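Local coordinates for uncharacterized protein Atu2129 (Agrobacterium tumefaciens, PDB 3DNH) that is of unknown function but has a CREG-like beta-barrel related to FMN-binding pyridoxamine 5'-phosphate oxidases, so it may bind a flavin, at residues 107-112 against 170-175; 201-206 against 249-254. All coordinates share one frame; numbering follows the deposited sequence.

Interaction 1 (107-112 against 170-175)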
loop_
_atom_site.group_PDB
_atom_site.type_symbol
_atom_site.label_atom_id
_atom_site.label_comp_id
_atom_site.label_asym_id
_atom_site.label_seq_id
_atom_site.Cartn_x
_atom_site.Cartn_y
_atom_site.Cartn_z
ATOM N N LEU A 107 0.075 -2.139 10.101
ATOM C CA LEU A 107 1.063 -1.706 11.059
ATOM C C LEU A 107 1.687 -0.399 10.608
ATOM O O LEU A 107 2.295 -0.338 9.531
ATOM C CB LEU A 107 2.098 -2.823 11.286
ATOM C CG LEU A 107 3.361 -2.456 12.043
ATOM C CD1 LEU A 107 3.008 -2.328 13.542
ATOM C CD2 LEU A 107 4.415 -3.502 11.820
ATOM N N THR A 108 1.488 0.656 11.403
ATOM C CA THR A 108 2.125 1.938 11.112
ATOM C C THR A 108 3.324 2.158 12.035
ATOM O O THR A 108 3.199 2.060 13.250
ATOM C CB THR A 108 1.117 3.124 11.188
ATOM O OG1 THR A 108 0.090 2.911 10.222
ATOM C CG2 THR A 108 1.812 4.435 10.857
ATOM N N LEU A 109 4.485 2.441 11.436
ATOM C CA LEU A 109 5.710 2.717 12.176
ATOM C C LEU A 109 6.175 4.118 11.814
ATOM O O LEU A 109 6.369 4.428 10.641
ATOM C CB LEU A 109 6.795 1.676 11.856
ATOM C CG LEU A 109 6.416 0.177 11.930
ATOM C CD1 LEU A 109 7.542 -0.662 11.340
ATOM C CD2 LEU A 109 6.183 -0.251 13.388
ATOM N N VAL A 110 6.308 4.968 12.835
ATOM C CA VAL A 110 6.736 6.341 12.660
ATOM C C VAL A 110 8.144 6.500 13.216
ATOM O O VAL A 110 8.416 6.034 14.307
ATOM C CB VAL A 110 5.731 7.303 13.318
ATOM C CG1 VAL A 110 6.208 8.748 13.229
ATOM C CG2 VAL A 110 4.345 7.108 12.701
ATOM N N GLY A 111 9.038 7.161 12.478
ATOM C CA GLY A 111 10.397 7.410 13.002
ATOM C C GLY A 111 11.299 8.159 12.049
ATOM O O GLY A 111 10.840 9.056 11.340
ATOM N N ARG A 112 12.590 7.816 12.046
ATOM C CA ARG A 112 13.561 8.476 11.153
ATOM C C ARG A 112 14.176 7.521 10.144
ATOM O O ARG A 112 14.379 6.347 10.432
ATOM C CB ARG A 112 14.635 9.244 11.939
ATOM C CG ARG A 112 14.082 10.486 12.624
ATOM C CD ARG A 112 15.039 11.114 13.617
ATOM N NE ARG A 112 14.350 12.247 14.236
ATOM C CZ ARG A 112 14.226 13.461 13.692
ATOM N NH1 ARG A 112 13.522 14.389 14.334
ATOM N NH2 ARG A 112 14.799 13.759 12.523
ATOM N N ALA A 170 10.163 -1.032 21.204
ATOM C CA ALA A 170 10.846 -2.162 21.842
ATOM C C ALA A 170 10.083 -3.468 21.696
ATOM O O ALA A 170 10.699 -4.530 21.585
ATOM C CB ALA A 170 11.089 -1.873 23.353
ATOM N N ASP A 171 8.748 -3.386 21.721
ATOM C CA ASP A 171 7.889 -4.570 21.594
ATOM C C ASP A 171 8.073 -5.242 20.240
ATOM O O ASP A 171 7.888 -6.438 20.098
ATOM C CB ASP A 171 6.409 -4.203 21.717
ATOM C CG ASP A 171 5.945 -4.047 23.153
ATOM O OD1 ASP A 171 6.609 -4.536 24.099
ATOM O OD2 ASP A 171 4.892 -3.401 23.327
ATOM N N LEU A 172 8.407 -4.453 19.229
ATOM C CA LEU A 172 8.544 -5.014 17.904
ATOM C C LEU A 172 9.907 -5.624 17.656
ATOM O O LEU A 172 10.039 -6.494 16.781
ATOM C CB LEU A 172 8.252 -3.975 16.823
ATOM C CG LEU A 172 6.890 -3.317 16.831
ATOM C CD1 LEU A 172 6.766 -2.603 15.488
ATOM C CD2 LEU A 172 5.794 -4.344 17.000
ATOM N N ARG A 173 10.929 -5.154 18.363
ATOM C CA ARG A 173 12.297 -5.622 18.105
ATOM C C ARG A 173 12.565 -7.023 18.565
ATOM O O ARG A 173 12.020 -7.451 19.576
ATOM C CB ARG A 173 13.328 -4.723 18.768
ATOM C CG ARG A 173 13.922 -3.695 17.803
ATOM C CD ARG A 173 15.135 -3.015 18.462
ATOM N NE ARG A 173 14.958 -2.858 19.911
ATOM C CZ ARG A 173 14.346 -1.833 20.506
ATOM N NH1 ARG A 173 13.835 -0.822 19.793
ATOM N NH2 ARG A 173 14.246 -1.820 21.835
ATOM N N THR A 174 13.440 -7.733 17.846
ATOM C CA THR A 174 13.927 -9.013 18.360
ATOM C C THR A 174 15.222 -8.874 19.137
ATOM O O THR A 174 16.219 -8.419 18.604
ATOM C CB THR A 174 14.139 -10.023 17.217
ATOM O OG1 THR A 174 12.917 -10.136 16.494
ATOM C CG2 THR A 174 14.556 -11.374 17.776
ATOM N N ASP A 175 15.225 -9.321 20.390
ATOM C CA ASP A 175 16.392 -9.175 21.233
ATOM C C ASP A 175 17.458 -10.227 20.894
ATOM O O ASP A 175 17.219 -11.434 21.016
ATOM C CB ASP A 175 15.962 -9.262 22.692
ATOM C CG ASP A 175 17.076 -8.914 23.666
ATOM O OD1 ASP A 175 18.225 -8.638 23.239
ATOM O OD2 ASP A 175 16.779 -8.903 24.880
#
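Leu172 reaches from the short, weakly bonded helix turn at 170-172 to strand 107-112 and meets two leucines, Leu107 and Leu109, with a single methyl. Its side chain and that of Leu109 cross at a slant, so they touch at their branch ends instead of lying side by side. Leu172 CD1 comes to 3.2 Å from Leu109 CD2, tighter than ordinary van der Waals contact and therefore somewhat doubtful as an exact value. The same CD1 stands 4.2 Å from Leu107 CD1. Since Leu107 CD1 and Leu109 CD2 are themselves 3.8 Å apart, the three methyls form a compact triangle.

The two strand leucines converge because their first torsions differ. Leu109 carries CG beside its backbone N (chi1 -49°), whereas Leu107 carries CG anti to N (chi1 168°), and these turns bring one methyl of each side by side, facing Leu172. All three residues are buried, and leucine suits them: the two branched side chains together fill the 10.0 Å between the CA atoms of Leu109 and Leu172 without burying a polar atom. No hydrogen bond crosses the contact.

Leu107 and Leu172 both also rest on Ala32 of helix 28-38, which fills in beside the cluster. Thr108 and Val110, on the other face of the strand, pack against Tyr55 and Tyr53 of the second subunit, respectively. The contact thus joins the chain that follows the last barrel strand to one strand of a closed, six-stranded antiparallel barrel, as in the split-barrel fold of FMN-binding proteins.

Interaction 2 (201-206 against 249-254)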
loop_
_atom_site.group_PDB
_atom_site.type_symbol
_atom_site.label_atom_id
_atom_site.label_comp_id
_atom_site.label_asym_id
_atom_site.label_seq_id
_atom_site.Cartn_x
_atom_site.Cartn_y
_atom_site.Cartn_z
ATOM N N SER A 201 10.138 -24.914 2.285
ATOM C CA SER A 201 8.703 -24.978 1.979
ATOM C C SER A 201 7.919 -25.718 3.083
ATOM O O SER A 201 6.840 -25.251 3.492
ATOM C CB SER A 201 8.498 -25.608 0.613
ATOM O OG SER A 201 7.130 -25.571 0.251
ATOM N N ARG A 202 8.480 -26.802 3.632
ATOM C CA ARG A 202 7.890 -27.447 4.826
ATOM C C ARG A 202 7.738 -26.486 6.011
ATOM O O ARG A 202 6.719 -26.518 6.724
ATOM C CB ARG A 202 8.662 -28.700 5.252
ATOM C CG ARG A 202 8.358 -29.900 4.365
ATOM C CD ARG A 202 9.365 -31.060 4.494
ATOM N NE ARG A 202 9.609 -31.456 5.885
ATOM C CZ ARG A 202 9.866 -32.704 6.301
ATOM N NH1 ARG A 202 10.085 -32.930 7.599
ATOM N NH2 ARG A 202 9.886 -33.730 5.440
ATOM N N LEU A 203 8.751 -25.668 6.237
ATOM C CA LEU A 203 8.733 -24.659 7.324
ATOM C C LEU A 203 7.720 -23.566 7.037
ATOM O O LEU A 203 7.015 -23.128 7.954
ATOM C CB LEU A 203 10.120 -24.018 7.538
ATOM C CG LEU A 203 11.276 -24.965 7.867
ATOM C CD1 LEU A 203 12.596 -24.203 7.855
ATOM C CD2 LEU A 203 11.048 -25.630 9.252
ATOM N N ALA A 204 7.633 -23.143 5.769
ATOM C CA ALA A 204 6.667 -22.121 5.396
ATOM C C ALA A 204 5.226 -22.624 5.586
ATOM O O ALA A 204 4.360 -21.884 6.070
ATOM C CB ALA A 204 6.904 -21.655 4.003
ATOM N N VAL A 205 4.980 -23.887 5.237
ATOM C CA VAL A 205 3.653 -24.481 5.457
ATOM C C VAL A 205 3.317 -24.554 6.954
ATOM O O VAL A 205 2.225 -24.179 7.328
ATOM C CB VAL A 205 3.417 -25.815 4.666
ATOM C CG1 VAL A 205 3.760 -25.647 3.177
ATOM C CG2 VAL A 205 4.202 -26.945 5.250
ATOM N N LEU A 206 4.270 -24.981 7.800
ATOM C CA LEU A 206 4.145 -24.885 9.284
ATOM C C LEU A 206 3.800 -23.478 9.767
ATOM O O LEU A 206 3.079 -23.301 10.748
ATOM C CB LEU A 206 5.449 -25.288 9.988
ATOM C CG LEU A 206 5.816 -26.672 10.541
ATOM C CD1 LEU A 206 6.778 -27.376 9.678
ATOM C CD2 LEU A 206 6.465 -26.455 11.922
ATOM N N LYS A 249 17.342 -28.557 18.160
ATOM C CA LYS A 249 16.292 -29.263 18.923
ATOM C C LYS A 249 14.924 -28.743 18.523
ATOM O O LYS A 249 14.040 -29.512 18.170
ATOM C CB LYS A 249 16.442 -29.084 20.434
ATOM C CG LYS A 249 17.756 -29.568 21.061
ATOM C CD LYS A 249 18.003 -31.085 20.968
ATOM C CE LYS A 249 18.833 -31.435 19.708
ATOM N NZ LYS A 249 20.005 -30.491 19.513
ATOM N N ALA A 250 14.761 -27.428 18.640
ATOM C CA ALA A 250 13.581 -26.713 18.164
ATOM C C ALA A 250 13.185 -27.095 16.731
ATOM O O ALA A 250 12.007 -27.292 16.452
ATOM C CB ALA A 250 13.814 -25.191 18.238
ATOM N N LEU A 251 14.160 -27.194 15.825
ATOM C CA LEU A 251 13.849 -27.517 14.430
ATOM C C LEU A 251 13.320 -28.939 14.317
ATOM O O LEU A 251 12.362 -29.204 13.565
ATOM C CB LEU A 251 15.072 -27.335 13.506
ATOM C CG LEU A 251 15.141 -26.288 12.375
ATOM C CD1 LEU A 251 15.823 -26.934 11.171
ATOM C CD2 LEU A 251 13.794 -25.711 11.928
ATOM N N ALA A 252 13.950 -29.842 15.069
ATOM C CA ALA A 252 13.641 -31.275 15.040
ATOM C C ALA A 252 12.242 -31.569 15.594
ATOM O O ALA A 252 11.515 -32.407 15.039
ATOM C CB ALA A 252 14.717 -32.081 15.805
ATOM N N GLN A 253 11.890 -30.911 16.699
ATOM C CA GLN A 253 10.518 -30.908 17.229
ATOM C C GLN A 253 9.538 -30.464 16.140
ATOM O O GLN A 253 8.567 -31.155 15.854
ATOM C CB GLN A 253 10.415 -30.013 18.488
ATOM C CG GLN A 253 9.045 -29.311 18.745
ATOM C CD GLN A 253 9.054 -27.753 18.577
ATOM O OE1 GLN A 253 8.019 -27.093 18.779
ATOM N NE2 GLN A 253 10.210 -27.178 18.232
ATOM N N LEU A 254 9.831 -29.352 15.492
ATOM C CA LEU A 254 8.899 -28.769 14.567
ATOM C C LEU A 254 8.630 -29.654 13.383
ATOM O O LEU A 254 7.524 -29.758 12.933
ATOM C CB LEU A 254 9.426 -27.430 14.050
ATOM C CG LEU A 254 9.328 -26.191 14.904
ATOM C CD1 LEU A 254 10.362 -25.188 14.548
ATOM C CD2 LEU A 254 7.985 -25.604 14.798
#
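The flat group met here is the backbone carbonyl of Leu254: Leu206 CD2 lies above its plane at the oxygen end, 3.6 Å from Leu254 O, and Leu206 CD1 lies on the same side, 4.1 Å from that Leu254 O. No aromatic ring joins in. What remains is aliphatic helix-helix packing, in which the last turns of helices 199-206 and 244-254 meet beside a three-stranded antiparallel sheet. The approach is closest at the C-terminal ends of the segments, where the CA atoms of Leu206 and Leu254 are 8.1 Å apart.

Two leucine pairs carry the contact, one helical turn apart on each side. Leu203 and Leu251 are buried and cross at about a right angle, meeting through one methyl each, with Leu203 CD2 3.8 Å from Leu251 CD2. Each CB starts off across the line between the helices, and the forked end then turns inward to close the distance. Leu203 achieves this with CG beside its backbone N (chi1 -58°).

Leucine suits all four places, being long enough to span the helices and wholly apolar toward the sheet: Leu203, Leu206 and Leu254 also touch Leu235, and Leu251 touches Ile224. Burial differs between the pairs, for Leu206 is exposed and Leu254 partly so, though both still reach Leu235. The torsions of Leu206 (chi1 -95°, chi2 104°) are away from the staggered positions, as are those of the buried Leu251.

In this second pair the side chains cross at a slant, and a single methyl does most of the touching. Leu206 CD2 lies 3.8 Å from Leu254 CB and, rather tightly, 3.4 Å from Leu254 CD2.

In the fold
Interactions 1 and 2 follow one another along the chain and belong to different parts of it. Their centres are about 26 Å apart and their nearest atoms about 14 Å apart, so they do not touch. The centre of interaction 1 is about 10 Å from the centre of the chain, on the barrel near the subunit interface; that of interaction 2 is about 21 Å from it, in the helices and small sheet that follow, with no other chain of the assembly upon it. Both are purely leucine contacts, one setting a helix turn on a strand, the other setting helix on helix. No active site is known for this protein, and neither contact is linked to one.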